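Local atomic coordinates of probable adenylyl-sulfate kinase (Aeropyrum pernix, PDB entry 2YVU), a protein that probably catalyses the ATP-dependent phosphorylation of adenosine 5'-phosphosulfate to 3'-phosphoadenylyl sulfate, the activated form of sulfate. Residues Lys120-Leu123 with Glu124-Ile127. Numbering follows the deposited sequence.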
ATOM      1  N   LYS A 120      10.886  15.190  18.600  1.00 27.95           N
ATOM      2  CA  LYS A 120      11.941  16.185  18.711  1.00 30.20           C
ATOM      3  C   LYS A 120      13.249  15.797  19.377  1.00 29.61           C
ATOM      4  O   LYS A 120      13.277  15.383  20.544  1.00 32.72           O
ATOM      5  CB  LYS A 120      11.336  17.416  19.395  1.00 25.22           C
ATOM      6  CG  LYS A 120      12.294  18.550  19.687  1.00 31.77           C
ATOM      7  CD  LYS A 120      11.498  19.737  20.223  1.00 34.02           C
ATOM      8  CE  LYS A 120      12.386  20.953  20.455  1.00 47.86           C
ATOM      9  NZ  LYS A 120      13.441  20.673  21.477  1.00 52.92           N
ATOM     10  N   ALA A 121      14.320  15.969  18.607  1.00 27.76           N
ATOM     11  CA  ALA A 121      15.693  15.677  18.997  1.00 32.45           C
ATOM     12  C   ALA A 121      16.627  16.503  18.099  1.00 33.41           C
ATOM     13  O   ALA A 121      16.456  16.533  16.890  1.00 36.46           O
ATOM     14  CB  ALA A 121      15.981  14.188  18.812  1.00 32.85           C
ATOM     15  N   SER A 122      17.622  17.169  18.672  1.00 36.78           N
ATOM     16  CA  SER A 122      18.521  17.960  17.848  1.00 32.40           C
ATOM     17  C   SER A 122      19.434  17.072  17.033  1.00 32.21           C
ATOM     18  O   SER A 122      19.635  15.900  17.348  1.00 28.45           O
ATOM     19  CB  SER A 122      19.386  18.874  18.708  1.00 40.26           C
ATOM     20  OG  SER A 122      20.378  18.120  19.369  1.00 29.62           O
ATOM     21  N   LEU A 123      19.991  17.658  15.979  1.00 32.75           N
ATOM     22  CA  LEU A 123      20.917  16.989  15.083  1.00 32.81           C
ATOM     23  C   LEU A 123      22.151  16.497  15.845  1.00 30.74           C
ATOM     24  O   LEU A 123      22.586  15.370  15.675  1.00 32.57           O
ATOM     25  CB  LEU A 123      21.375  17.977  14.012  1.00 40.83           C
ATOM     26  CG  LEU A 123      21.847  17.474  12.651  1.00 49.14           C
ATOM     27  CD1 LEU A 123      22.915  18.433  12.158  1.00 48.43           C
ATOM     28  CD2 LEU A 123      22.382  16.055  12.729  1.00 48.31           C
ATOM     29  N   GLU A 124      22.728  17.364  16.668  1.00 30.21           N
ATOM     30  CA  GLU A 124      23.920  16.998  17.420  1.00 35.72           C
ATOM     31  C   GLU A 124      23.569  15.905  18.397  1.00 38.07           C
ATOM     32  O   GLU A 124      24.389  15.046  18.698  1.00 33.26           O
ATOM     33  CB  GLU A 124      24.475  18.196  18.192  1.00 35.72           C
ATOM     34  CG  GLU A 124      24.923  19.352  17.324  1.00 47.42           C
ATOM     35  CD  GLU A 124      25.500  20.500  18.142  1.00 56.41           C
ATOM     36  OE1 GLU A 124      25.006  20.758  19.261  1.00 58.96           O
ATOM     37  OE2 GLU A 124      26.443  21.157  17.657  1.00 62.32           O
ATOM     38  N   GLU A 125      22.338  15.950  18.904  1.00 35.43           N
ATOM     39  CA  GLU A 125      21.905  14.948  19.848  1.00 33.40           C
ATOM     40  C   GLU A 125      21.773  13.579  19.206  1.00 32.31           C
ATOM     41  O   GLU A 125      22.215  12.603  19.793  1.00 38.16           O
ATOM     42  CB  GLU A 125      20.581  15.350  20.520  1.00 39.25           C
ATOM     43  CG  GLU A 125      20.027  14.258  21.447  1.00 45.28           C
ATOM     44  CD  GLU A 125      20.933  13.959  22.658  1.00 53.35           C
ATOM     45  OE1 GLU A 125      20.819  12.851  23.234  1.00 46.58           O
ATOM     46  OE2 GLU A 125      21.747  14.832  23.044  1.00 52.10           O
ATOM     47  N   VAL A 126      21.186  13.474  18.014  1.00 33.27           N
ATOM     48  CA  VAL A 126      21.066  12.143  17.416  1.00 31.42           C
ATOM     49  C   VAL A 126      22.433  11.618  16.978  1.00 30.24           C
ATOM     50  O   VAL A 126      22.664  10.417  16.988  1.00 30.69           O
ATOM     51  CB  VAL A 126      20.046  12.076  16.213  1.00 33.48           C
ATOM     52  CG1 VAL A 126      18.648  12.383  16.717  1.00 29.91           C
ATOM     53  CG2 VAL A 126      20.418  13.046  15.101  1.00 27.94           C
ATOM     54  N   ILE A 127      23.345  12.512  16.617  1.00 30.40           N
ATOM     55  CA  ILE A 127      24.679  12.075  16.221  1.00 32.93           C
ATOM     56  C   ILE A 127      25.409  11.549  17.476  1.00 36.60           C
ATOM     57  O   ILE A 127      25.962  10.446  17.481  1.00 36.48           O
ATOM     58  CB  ILE A 127      25.478  13.232  15.593  1.00 34.45           C
ATOM     59  CG1 ILE A 127      24.941  13.532  14.188  1.00 33.22           C
ATOM     60  CG2 ILE A 127      26.950  12.859  15.512  1.00 34.41           C
ATOM     61  CD1 ILE A 127      25.508  14.803  13.564  1.00 34.72           C
TER
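Ser122 OG takes the backbone N-H of Glu125 at 3.0 Å, the N-cap bond that starts helix 123-129. With chi1 at 74°, the hydroxyl sits between its own backbone N and carbonyl carbon, which points it at Glu125 N and brings it against Glu125 CB; the bond is somewhat bent, 143° at the hydrogen. The Ser122 carbonyl then receives Val126 N at 3.0 Å, and one residue on, Leu123 O receives Ile127 N at 3.1 Å, so helical i to i+4 bonding begins at the cap itself. Ala121, just before the cap, reaches five residues on, its CB meeting Val126 CG1 at 3.8 Å on the buried side, while the Leu123 and Ile127 side chains keep the i to i+4 spacing and cross at an angle, CD2 against CD1 at a tight 3.5 Å. Val126 CG2 comes in beside Leu123 O, 3.2 Å away.

Farther out, Ser122 N donates to Glu166 OE1, and Lys120 pairs through its backbone with Leu163 and Thr165 at the end of strand 114-120. Ala121 also touches Ser24, part of the probable ATP-binding P-loop. The Glu125 carboxylate bridges to Arg128 and Arg129. An alanine in place of Ser122 would probably leave Glu125 N without its capping acceptor and fray the first turn. The cap thus satisfies a first-turn N-H that has no i-4 carbonyl within the helix.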